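PDB 6HXP: citryl-CoA lyase from Hydrogenobacter thermophilus, which cleaves citryl-CoA into acetyl-CoA and oxaloacetate and belongs to the citrate synthase family. Local coordinates for residues G14-T17 with Y22-L25; A36-L41 with E48-M53; P68-A73 with L93-A98; V77-N82 with P231-L236. All blocks are in the same frame, centred on the assembly; numbering follows the deposited sequence. Where two conformers were deposited one is given.

In the fold
Contacts 1 and 2 come first along the chain and lie on the same side of its centre, their own centres about 20 Å apart. Tyr22 of the hairpin packs on Leu39, so the hairpin rests against helix 33-42. Contacts 3 and 4, about 17 Å apart between centres, both use helix 69-79: its first turn meets residues 93-98, its last turn residues 231-236, and the four segments alternate in sequence. The nearest atoms of contacts 2 and 3 are about 14 Å apart. All four contacts touch the second subunit, while residues of contact 3 pack on contact 4 of the fourth subunit (Pro69 with Lys234 and Phe232), tying this helical fold into its tetramer.

Contact 1: G14-T17 with Y22-L25; sequences GHET and YRLL
Glu16 and Arg23 meet across the beta hairpin of strands 16-19 and 22-23, where the second strand passes directly into helix 24-27. The long Arg23 chain runs out extended, with CG anti to the backbone N (chi1 -176°), and this carries its guanidinium over to the neighbouring strand. There it grips the carboxylate side-on: NE gives a nearly straight bond to Glu16 OE1 at 3.1 Å, and NH2 reaches Glu16 OE2, also at 3.1 Å, on the syn side but tilted out of the carboxylate plane. Both oxygens lie close to the guanidinium plane, yet the carboxylate is turned 42° against it, and both are therefore met off the carboxylate's own plane, OE1 from above it. Leu25 CB covers one guanidinium face, 3.8 Å above the plane, while NH1 of Arg23 forms a second salt bridge with Asp26. With a leucine in place of Arg23, Glu16 and Asp26 would probably both lose their cationic mate, and the Glu16 carboxylate would be left to turn. Thr17, beta-branched as suits a strand, lies alongside Leu24, its CG2 4.0 Å from Leu24 CD2; His64 and Ser60 of the second subunit pack against this pair. Thr17 O accepts Leu24 N at 2.9 Å and a hydrogen from a water at 2.8 Å; that same water accepts Leu25 N at 3.0 Å.

Contact 2: A36-L41 with E48-M53; sequences AIYLIL and ERESRM
Tyr38 and Glu50 carry the whole contact between helices 33-42 and 48-60, two consecutive helices joined by a short loop. The tight part lies round the phenol end. A chi1 of -178° swings the Tyr38 ring away from its own backbone N and toward the second helix, and Glu50 OE1 comes within 3.4 Å of Tyr38 CZ and 3.2 Å of Tyr38 OH. Ring and carboxylate planes are only 24° apart. Farther back the fit slackens, with Glu50 CB 4.1 Å from Tyr38 CE2. The polar ends have firmer partners nearby: Tyr38 OH bonds to Lys42 NZ, and Glu50 OE1 accepts Thr47 N, a bond back to the residue before its helix. On the looser side Glu50 is partly exposed, and a water donates to its OE1 at 2.7 Å while also lying 3.2 Å from Tyr38 OH. A tyrosine suits the boundary, giving a greasy ring to the interior and a hydroxyl to the polar side, where the water and Lys42 lie. Phe201 meets the buried ring edge-to-face, Pro46 and Met54 pack on it too, Ile37 and Leu41 rest on helix 206-228, and Met53 rests on helix 147-158.

Contact 3: P68-A73 with L93-A98; sequences PPSAIA and LAFGSA
The first turn of helix 69-79 packs against the inverse gamma turn centred on Phe95, in the loop between helices 84-93 and 101-116. Ser70 carries its side of the contact. Ala94 CB presses on the backbone there, 3.5 Å from Ser70 CA and 4.0 Å from Pro69 C; a bare methyl fits so close an approach to the helix. Next to it the Phe95 ring leans in, and its CE1 lies 3.5 Å from Ser70 CB and 3.6 Å from Ser70 OG. The hydroxyl stands between the backbone N and the carbonyl carbon (chi1 47°) and hydrogen-bonds to His99 NE2, which satisfies a polar atom in a buried place. A small serine can thus offer carbon to the phenyl ring while its hydroxyl pairs with the imidazole. Pro69 suits a helix's opening turn, where its missing N-H costs no helical bond. The turn is closed by a weak bond, Gly96 N to Ala94 O, and the loop then runs on to Ser97, which touches coenzyme A. Phe95 also meets His99 edge-to-face, and beyond it lies helix 206-228, whose Phe210, Ile211, Arg214 and Leu218 pack round the ring.

Contact 4: V77-N82 with P231-L236; sequences VASGGN and PFSKRL
Ser79 lays its CB against the start of the Lys234 side chain, with Ser79 CB 3.7 Å from Lys234 CB. The serine has the largest share of the contact, and both its oxygens take part. Its OG, lying beside its own carbonyl carbon (chi1 -164°), points at segment 231-236 and accepts Lys234 N at 3.0 Å, almost straight (168°). Its carbonyl O takes Phe232 N at 2.8 Å in a more bent bond. A water 2.7 Å from Ser79 OG also bonds to Ser233 OG, tying the two hydroxyls together. A valine in place of Ser79 would probably leave Lys234 N without its acceptor and the water without one of its two hydroxyl partners. What is joined here is the C-terminal end of helix 69-79 and the loop after helix 206-228, which folds into an inverse gamma turn centred on Lys234. Gly81, the first residue to leave helical backbone angles, has a positive phi at which a side chain would be jammed against the preceding carbonyl O, so glycine fits. Just beyond, the flat amide of Asn82 reaches back, ND2 giving a straight bond to Val77 O at 2.9 Å from above the carbonyl plane. Lys234 bends away from the serine, its NZ making a salt bridge to Glu225 and meeting Trp5 of the second subunit in a cation-pi contact. The Phe232 ring meets His99 of the fourth subunit edge-to-face and packs on that subunit's Pro69, while Arg235 NH2 bonds to Phe232 O at 2.8 Å.

Contact 1: G14-T17 with Y22-L25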
loop_
_atom_site.group_PDB
_atom_site.type_symbol
_atom_site.label_atom_id
_atom_site.label_comp_id
_atom_site.label_asym_id
_atom_site.label_seq_id
_atom_site.Cartn_x
_atom_site.Cartn_y
_atom_site.Cartn_z
ATOM N N GLY A 14 29.914 13.835 5.450
ATOM C CA GLY A 14 30.176 14.966 4.554
ATOM C C GLY A 14 29.289 14.974 3.317
ATOM O O GLY A 14 29.775 15.222 2.204
ATOM N N HIS A 15 27.991 14.665 3.516
ATOM C CA HIS A 15 26.935 14.507 2.504
ATOM C C HIS A 15 27.115 13.244 1.612
ATOM O O HIS A 15 26.202 12.922 0.863
ATOM C CB HIS A 15 26.722 15.764 1.637
ATOM C CG HIS A 15 26.101 16.893 2.401
ATOM N ND1 HIS A 15 26.876 17.796 3.111
ATOM C CD2 HIS A 15 24.794 17.199 2.575
ATOM C CE1 HIS A 15 26.021 18.621 3.698
ATOM N NE2 HIS A 15 24.754 18.309 3.394
ATOM N N GLU A 16 28.221 12.494 1.744
ATOM C CA GLU A 16 28.425 11.281 0.946
ATOM C C GLU A 16 27.797 10.067 1.635
ATOM O O GLU A 16 27.965 9.908 2.839
ATOM C CB GLU A 16 29.911 11.014 0.701
ATOM C CG GLU A 16 30.534 12.042 -0.217
ATOM C CD GLU A 16 31.890 11.655 -0.763
ATOM O OE1 GLU A 16 32.618 10.900 -0.075
ATOM O OE2 GLU A 16 32.234 12.129 -1.870
ATOM N N THR A 17 27.164 9.192 0.862
ATOM C CA THR A 17 26.505 8.027 1.368
ATOM C C THR A 17 27.512 6.897 1.546
ATOM O O THR A 17 28.297 6.606 0.652
ATOM C CB THR A 17 25.409 7.582 0.399
ATOM O OG1 THR A 17 24.504 8.679 0.116
ATOM C CG2 THR A 17 24.633 6.393 0.902
ATOM N N TYR A 22 30.976 1.196 3.392
ATOM C CA TYR A 22 31.679 1.464 2.135
ATOM C C TYR A 22 31.116 2.693 1.453
ATOM O O TYR A 22 29.891 2.848 1.389
ATOM C CB TYR A 22 31.561 0.271 1.179
ATOM C CG TYR A 22 32.276 -0.985 1.658
ATOM C CD1 TYR A 22 33.659 -1.091 1.596
ATOM C CD2 TYR A 22 31.570 -2.054 2.180
ATOM C CE1 TYR A 22 34.322 -2.227 2.079
ATOM C CE2 TYR A 22 32.206 -3.198 2.641
ATOM C CZ TYR A 22 33.592 -3.280 2.600
ATOM O OH TYR A 22 34.266 -4.380 3.060
ATOM N N ARG A 23 31.995 3.500 0.878
ATOM C CA ARG A 23 31.588 4.696 0.135
ATOM C C ARG A 23 30.760 4.260 -1.076
ATOM O O ARG A 23 31.262 3.541 -1.954
ATOM C CB ARG A 23 32.825 5.441 -0.295
ATOM C CG ARG A 23 32.560 6.744 -0.985
ATOM C CD ARG A 23 33.906 7.390 -1.334
ATOM N NE ARG A 23 33.709 8.689 -1.966
ATOM C CZ ARG A 23 34.054 8.987 -3.214
ATOM N NH1 ARG A 23 34.618 8.072 -3.993
ATOM N NH2 ARG A 23 33.826 10.200 -3.699
ATOM N N LEU A 24 29.503 4.713 -1.139
ATOM C CA LEU A 24 28.627 4.313 -2.252
ATOM C C LEU A 24 29.246 4.661 -3.601
ATOM O O LEU A 24 29.193 3.825 -4.505
ATOM C CB LEU A 24 27.252 4.930 -2.084
ATOM C CG LEU A 24 26.226 4.513 -3.196
ATOM C CD1 LEU A 24 26.161 3.016 -3.381
ATOM C CD2 LEU A 24 24.857 5.034 -2.850
ATOM N N LEU A 25 29.907 5.807 -3.722
ATOM C CA LEU A 25 30.512 6.182 -4.988
ATOM C C LEU A 25 31.625 5.251 -5.414
ATOM O O LEU A 25 31.884 5.150 -6.619
ATOM C CB LEU A 25 30.914 7.643 -4.986
ATOM C CG LEU A 25 29.606 8.534 -5.050
ATOM C CD1 LEU A 25 29.908 9.860 -5.350
ATOM C CD2 LEU A 25 28.570 8.032 -6.099
HETATM O O HOH W 1 29.414 7.909 -1.590
#

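Contact 2: A36-L41 with E48-M53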
loop_
_atom_site.group_PDB
_atom_site.type_symbol
_atom_site.label_atom_id
_atom_site.label_comp_id
_atom_site.label_asym_id
_atom_site.label_seq_id
_atom_site.Cartn_x
_atom_site.Cartn_y
_atom_site.Cartn_z
ATOM N N ALA A 36 25.943 -5.623 -4.657
ATOM C CA ALA A 36 25.536 -4.541 -3.739
ATOM C C ALA A 36 24.327 -4.944 -2.888
ATOM O O ALA A 36 24.222 -4.559 -1.712
ATOM C CB ALA A 36 25.245 -3.261 -4.517
ATOM N N ILE A 37 23.414 -5.734 -3.471
ATOM C CA ILE A 37 22.289 -6.254 -2.708
ATOM C C ILE A 37 22.771 -7.181 -1.597
ATOM O O ILE A 37 22.333 -7.089 -0.456
ATOM C CB ILE A 37 21.333 -6.984 -3.665
ATOM C CG1 ILE A 37 20.615 -5.941 -4.546
ATOM C CG2 ILE A 37 20.320 -7.828 -2.897
ATOM C CD1 ILE A 37 19.965 -6.518 -5.790
ATOM N N TYR A 38 23.687 -8.075 -1.941
ATOM C CA TYR A 38 24.232 -8.968 -0.928
ATOM C C TYR A 38 24.844 -8.093 0.193
ATOM O O TYR A 38 24.608 -8.349 1.376
ATOM C CB TYR A 38 25.283 -9.902 -1.521
ATOM C CG TYR A 38 25.822 -10.874 -0.487
ATOM C CD1 TYR A 38 26.807 -10.487 0.427
ATOM C CD2 TYR A 38 25.381 -12.187 -0.439
ATOM C CE1 TYR A 38 27.293 -11.371 1.383
ATOM C CE2 TYR A 38 25.851 -13.074 0.536
ATOM C CZ TYR A 38 26.819 -12.662 1.436
ATOM O OH TYR A 38 27.298 -13.526 2.421
ATOM N N LEU A 39 25.675 -7.133 -0.183
ATOM C CA LEU A 39 26.318 -6.291 0.828
ATOM C C LEU A 39 25.301 -5.606 1.732
ATOM O O LEU A 39 25.469 -5.610 2.964
ATOM C CB LEU A 39 27.180 -5.239 0.116
ATOM C CG LEU A 39 27.736 -4.128 1.013
ATOM C CD1 LEU A 39 28.683 -4.672 2.040
ATOM C CD2 LEU A 39 28.370 -3.033 0.164
ATOM N N ILE A 40 24.274 -4.946 1.146
ATOM C CA ILE A 40 23.391 -4.180 1.997
ATOM C C ILE A 40 22.611 -5.075 2.929
ATOM O O ILE A 40 22.310 -4.679 4.053
ATOM C CB ILE A 40 22.516 -3.217 1.213
ATOM C CG1 ILE A 40 21.987 -2.109 2.200
ATOM C CG2 ILE A 40 21.399 -3.907 0.447
ATOM C CD1 ILE A 40 21.367 -0.964 1.434
ATOM N N LEU A 41 22.253 -6.278 2.459
ATOM C CA LEU A 41 21.472 -7.207 3.286
ATOM C C LEU A 41 22.306 -7.936 4.323
ATOM O O LEU A 41 21.860 -8.123 5.458
ATOM C CB LEU A 41 20.736 -8.210 2.428
ATOM C CG LEU A 41 19.721 -7.645 1.441
ATOM C CD1 LEU A 41 19.095 -8.756 0.625
ATOM C CD2 LEU A 41 18.672 -6.803 2.171
ATOM N N GLU A 48 33.097 -14.650 -4.434
ATOM C CA GLU A 48 32.776 -14.824 -5.844
ATOM C C GLU A 48 31.633 -15.821 -6.025
ATOM O O GLU A 48 30.736 -15.598 -6.832
ATOM C CB GLU A 48 33.986 -15.335 -6.624
ATOM C CG GLU A 48 35.110 -14.321 -6.710
ATOM C CD GLU A 48 36.275 -14.735 -7.583
ATOM O OE1 GLU A 48 36.211 -15.814 -8.218
ATOM O OE2 GLU A 48 37.246 -13.952 -7.649
ATOM N N ARG A 49 31.630 -16.912 -5.231
ATOM C CA ARG A 49 30.560 -17.904 -5.354
ATOM C C ARG A 49 29.224 -17.352 -4.872
ATOM O O ARG A 49 28.198 -17.577 -5.513
ATOM C CB ARG A 49 30.918 -19.150 -4.584
ATOM C CG ARG A 49 32.042 -19.937 -5.266
ATOM C CD ARG A 49 32.600 -21.054 -4.392
ATOM N NE ARG A 49 33.661 -21.865 -5.033
ATOM C CZ ARG A 49 34.948 -21.527 -5.085
ATOM N NH1 ARG A 49 35.363 -20.378 -4.560
ATOM N NH2 ARG A 49 35.833 -22.336 -5.669
ATOM N N GLU A 50 29.221 -16.596 -3.779
ATOM C CA GLU A 50 27.986 -15.962 -3.301
ATOM C C GLU A 50 27.449 -14.991 -4.330
ATOM O O GLU A 50 26.236 -14.875 -4.520
ATOM C CB GLU A 50 28.257 -15.211 -1.988
ATOM C CG GLU A 50 28.495 -16.125 -0.796
ATOM C CD GLU A 50 29.087 -15.450 0.431
ATOM O OE1 GLU A 50 29.571 -14.311 0.321
ATOM O OE2 GLU A 50 29.186 -16.102 1.488
ATOM N N SER A 51 28.343 -14.247 -4.965
ATOM C CA SER A 51 27.945 -13.241 -5.964
ATOM C C SER A 51 27.209 -13.936 -7.102
ATOM O O SER A 51 26.126 -13.503 -7.488
ATOM C CB SER A 51 29.165 -12.533 -6.543
ATOM O OG SER A 51 29.863 -11.766 -5.565
ATOM N N ARG A 52 27.773 -15.003 -7.641
ATOM C CA ARG A 52 27.132 -15.731 -8.739
ATOM C C ARG A 52 25.807 -16.337 -8.316
ATOM O O ARG A 52 24.829 -16.334 -9.083
ATOM C CB ARG A 52 28.085 -16.825 -9.228
ATOM C CG ARG A 52 29.242 -16.186 -9.966
ATOM C CD ARG A 52 30.312 -17.138 -10.447
ATOM N NE ARG A 52 31.405 -16.387 -11.073
ATOM C CZ ARG A 52 32.193 -16.850 -12.038
ATOM N NH1 ARG A 52 32.023 -18.078 -12.511
ATOM N NH2 ARG A 52 33.161 -16.088 -12.533
ATOM N N MET A 53 25.723 -16.888 -7.105
ATOM C CA MET A 53 24.469 -17.482 -6.667
ATOM C C MET A 53 23.413 -16.425 -6.458
ATOM O O MET A 53 22.233 -16.674 -6.697
ATOM C CB MET A 53 24.652 -18.339 -5.410
ATOM C CG MET A 53 25.421 -19.596 -5.646
ATOM S SD MET A 53 24.791 -20.654 -6.944
ATOM C CE MET A 53 23.212 -20.947 -6.400
HETATM O O HOH W 2 30.392 -12.930 2.433
#

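Contact 3: P68-A73 with L93-A98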
loop_
_atom_site.group_PDB
_atom_site.type_symbol
_atom_site.label_atom_id
_atom_site.label_comp_id
_atom_site.label_asym_id
_atom_site.label_seq_id
_atom_site.Cartn_x
_atom_site.Cartn_y
_atom_site.Cartn_z
ATOM N N PRO A 68 -0.464 -14.222 -11.433
ATOM C CA PRO A 68 -0.453 -14.234 -9.971
ATOM C C PRO A 68 -1.222 -13.060 -9.380
ATOM O O PRO A 68 -1.309 -12.018 -9.998
ATOM C CB PRO A 68 1.012 -14.132 -9.605
ATOM C CG PRO A 68 1.805 -14.245 -10.838
ATOM C CD PRO A 68 0.891 -14.101 -12.022
ATOM N N PRO A 69 -1.687 -13.195 -8.142
ATOM C CA PRO A 69 -2.453 -12.088 -7.528
ATOM C C PRO A 69 -1.651 -10.794 -7.395
ATOM O O PRO A 69 -2.252 -9.726 -7.394
ATOM C CB PRO A 69 -2.893 -12.640 -6.167
ATOM C CG PRO A 69 -2.076 -13.848 -5.918
ATOM C CD PRO A 69 -1.676 -14.395 -7.281
ATOM N N SER A 70 -0.326 -10.851 -7.285
ATOM C CA SER A 70 0.515 -9.669 -7.273
ATOM C C SER A 70 0.378 -8.903 -8.574
ATOM O O SER A 70 0.295 -7.679 -8.564
ATOM C CB SER A 70 1.966 -10.044 -7.016
ATOM O OG SER A 70 2.351 -11.148 -7.844
ATOM N N ALA A 71 0.436 -9.605 -9.718
ATOM C CA ALA A 71 0.293 -8.882 -10.978
ATOM C C ALA A 71 -1.090 -8.341 -11.162
ATOM O O ALA A 71 -1.295 -7.243 -11.700
ATOM C CB ALA A 71 0.702 -9.773 -12.137
ATOM N N ILE A 72 -2.101 -9.112 -10.758
ATOM C CA ILE A 72 -3.483 -8.673 -10.873
ATOM C C ILE A 72 -3.666 -7.401 -10.029
ATOM O O ILE A 72 -4.256 -6.424 -10.496
ATOM C CB ILE A 72 -4.452 -9.767 -10.387
ATOM C CG1 ILE A 72 -4.353 -11.003 -11.306
ATOM C CG2 ILE A 72 -5.895 -9.213 -10.300
ATOM C CD1 ILE A 72 -5.241 -12.153 -10.802
ATOM N N ALA A 73 -3.192 -7.433 -8.797
ATOM C CA ALA A 73 -3.345 -6.259 -7.907
ATOM C C ALA A 73 -2.609 -5.043 -8.447
ATOM O O ALA A 73 -3.140 -3.934 -8.468
ATOM C CB ALA A 73 -2.875 -6.585 -6.492
ATOM N N LEU A 93 2.342 -5.798 -1.893
ATOM C CA LEU A 93 1.426 -6.163 -0.822
ATOM C C LEU A 93 0.908 -7.553 -0.971
ATOM O O LEU A 93 0.612 -8.183 0.030
ATOM C CB LEU A 93 0.226 -5.218 -0.779
ATOM C CG LEU A 93 0.531 -3.782 -0.363
ATOM C CD1 LEU A 93 -0.768 -2.940 -0.424
ATOM C CD2 LEU A 93 1.162 -3.726 1.021
ATOM N N ALA A 94 0.759 -8.053 -2.196
ATOM C CA ALA A 94 0.184 -9.382 -2.394
ATOM C C ALA A 94 1.105 -10.509 -2.006
ATOM O O ALA A 94 0.651 -11.656 -1.953
ATOM C CB ALA A 94 -0.208 -9.573 -3.866
ATOM N N PHE A 95 2.392 -10.234 -1.721
ATOM C CA PHE A 95 3.346 -11.291 -1.354
ATOM C C PHE A 95 3.165 -11.732 0.100
ATOM O O PHE A 95 4.067 -11.508 0.955
ATOM C CB PHE A 95 4.780 -10.844 -1.612
ATOM C CG PHE A 95 5.116 -10.399 -3.013
ATOM C CD1 PHE A 95 4.602 -11.063 -4.106
ATOM C CD2 PHE A 95 6.040 -9.387 -3.224
ATOM C CE1 PHE A 95 4.974 -10.673 -5.409
ATOM C CE2 PHE A 95 6.429 -9.023 -4.499
ATOM C CZ PHE A 95 5.898 -9.658 -5.571
ATOM N N GLY A 96 2.050 -12.361 0.373
ATOM C CA GLY A 96 1.704 -12.813 1.695
ATOM C C GLY A 96 2.094 -14.238 1.962
ATOM O O GLY A 96 3.000 -14.782 1.316
ATOM N N SER A 97 1.410 -14.835 2.930
ATOM C CA SER A 97 1.704 -16.200 3.343
ATOM C C SER A 97 1.608 -17.235 2.243
ATOM O O SER A 97 2.381 -18.216 2.249
ATOM C CB SER A 97 0.840 -16.619 4.517
ATOM O OG SER A 97 -0.544 -16.596 4.170
ATOM N N ALA A 98 0.729 -16.995 1.257
ATOM C CA ALA A 98 0.528 -17.922 0.148
ATOM C C ALA A 98 1.280 -17.517 -1.128
ATOM O O ALA A 98 1.170 -18.187 -2.165
ATOM C CB ALA A 98 -0.958 -18.004 -0.158
#

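Contact 4: V77-N82 with P231-L236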
loop_
_atom_site.group_PDB
_atom_site.type_symbol
_atom_site.label_atom_id
_atom_site.label_comp_id
_atom_site.label_asym_id
_atom_site.label_seq_id
_atom_site.Cartn_x
_atom_site.Cartn_y
_atom_site.Cartn_z
ATOM N N VAL A 77 -4.595 -1.662 -9.630
ATOM C CA VAL A 77 -4.320 -0.355 -9.039
ATOM C C VAL A 77 -3.862 0.652 -10.113
ATOM O O VAL A 77 -4.336 1.775 -10.141
ATOM C CB VAL A 77 -3.335 -0.509 -7.881
ATOM C CG1 VAL A 77 -2.749 0.823 -7.462
ATOM C CG2 VAL A 77 -4.054 -1.160 -6.700
ATOM N N ALA A 78 -2.994 0.226 -11.039
ATOM C CA ALA A 78 -2.589 1.102 -12.122
ATOM C C ALA A 78 -3.811 1.528 -12.950
ATOM O O ALA A 78 -3.946 2.715 -13.301
ATOM C CB ALA A 78 -1.617 0.356 -13.028
ATOM N N SER A 79 -4.712 0.590 -13.225
ATOM C CA SER A 79 -5.945 0.839 -13.995
ATOM C C SER A 79 -6.846 1.914 -13.337
ATOM O O SER A 79 -7.615 2.625 -14.024
ATOM C CB SER A 79 -6.706 -0.464 -14.186
ATOM O OG SER A 79 -7.693 -0.333 -15.221
ATOM N N GLY A 80 -6.790 2.006 -12.004
ATOM C CA GLY A 80 -7.528 3.027 -11.288
ATOM C C GLY A 80 -6.994 4.440 -11.542
ATOM O O GLY A 80 -7.634 5.427 -11.148
ATOM N N GLY A 81 -5.838 4.557 -12.187
ATOM C CA GLY A 81 -5.232 5.835 -12.573
ATOM C C GLY A 81 -4.247 6.310 -11.530
ATOM O O GLY A 81 -4.460 7.286 -10.804
ATOM N N ASN A 82 -3.154 5.579 -11.422
ATOM C CA ASN A 82 -2.152 5.812 -10.404
ATOM C C ASN A 82 -0.748 5.812 -10.999
ATOM O O ASN A 82 -0.506 5.248 -12.078
ATOM C CB ASN A 82 -2.233 4.725 -9.335
ATOM C CG ASN A 82 -3.351 4.932 -8.382
ATOM O OD1 ASN A 82 -3.319 5.899 -7.559
ATOM N ND2 ASN A 82 -4.395 4.134 -8.447
ATOM N N PRO A 231 -7.404 3.616 -19.121
ATOM C CA PRO A 231 -7.719 3.609 -17.695
ATOM C C PRO A 231 -9.082 2.973 -17.439
ATOM O O PRO A 231 -10.034 3.073 -18.242
ATOM C CB PRO A 231 -7.721 5.094 -17.308
ATOM C CG PRO A 231 -6.837 5.746 -18.362
ATOM C CD PRO A 231 -7.142 4.986 -19.620
ATOM N N PHE A 232 -9.157 2.283 -16.307
ATOM C CA PHE A 232 -10.347 1.607 -15.826
ATOM C C PHE A 232 -10.704 0.371 -16.642
ATOM O O PHE A 232 -11.782 -0.186 -16.446
ATOM C CB PHE A 232 -11.547 2.578 -15.712
ATOM C CG PHE A 232 -12.446 2.320 -14.515
ATOM C CD1 PHE A 232 -11.980 2.493 -13.224
ATOM C CD2 PHE A 232 -13.757 1.908 -14.688
ATOM C CE1 PHE A 232 -12.820 2.284 -12.128
ATOM C CE2 PHE A 232 -14.610 1.743 -13.585
ATOM C CZ PHE A 232 -14.120 1.890 -12.312
ATOM N N SER A 233 -9.780 -0.139 -17.494
ATOM C CA SER A 233 -10.066 -1.332 -18.266
ATOM C C SER A 233 -10.092 -2.595 -17.406
ATOM O O SER A 233 -10.724 -3.574 -17.815
ATOM C CB SER A 233 -9.087 -1.473 -19.427
ATOM O OG SER A 233 -7.790 -1.751 -18.977
ATOM N N LYS A 234 -9.441 -2.589 -16.232
ATOM C CA LYS A 234 -9.419 -3.776 -15.359
ATOM C C LYS A 234 -10.594 -3.743 -14.392
ATOM O O LYS A 234 -10.524 -3.233 -13.266
ATOM C CB LYS A 234 -8.102 -3.898 -14.595
ATOM C CG LYS A 234 -6.926 -4.100 -15.540
ATOM C CD LYS A 234 -7.069 -5.358 -16.436
ATOM C CE LYS A 234 -5.852 -5.706 -17.279
ATOM N NZ LYS A 234 -5.736 -4.806 -18.447
ATOM N N ARG A 235 -11.701 -4.232 -14.892
ATOM C CA ARG A 235 -12.950 -4.299 -14.147
ATOM C C ARG A 235 -13.669 -5.533 -14.620
ATOM O O ARG A 235 -13.485 -5.957 -15.778
ATOM C CB ARG A 235 -13.799 -3.045 -14.360
ATOM C CG ARG A 235 -14.278 -2.828 -15.790
ATOM C CD ARG A 235 -15.180 -1.603 -15.854
ATOM N NE ARG A 235 -15.770 -1.454 -17.187
ATOM C CZ ARG A 235 -15.211 -0.790 -18.196
ATOM N NH1 ARG A 235 -15.817 -0.727 -19.375
ATOM N NH2 ARG A 235 -14.044 -0.179 -18.033
ATOM N N LEU A 236 -14.392 -6.179 -13.741
ATOM C CA LEU A 236 -15.133 -7.381 -14.118
ATOM C C LEU A 236 -16.450 -6.989 -14.768
ATOM O O LEU A 236 -16.882 -5.848 -14.679
ATOM C CB LEU A 236 -15.445 -8.254 -12.896
ATOM C CG LEU A 236 -14.287 -8.605 -11.961
ATOM C CD1 LEU A 236 -14.797 -9.462 -10.821
ATOM C CD2 LEU A 236 -13.144 -9.288 -12.699
HETATM O O HOH W 3 -6.057 -0.091 -17.357
#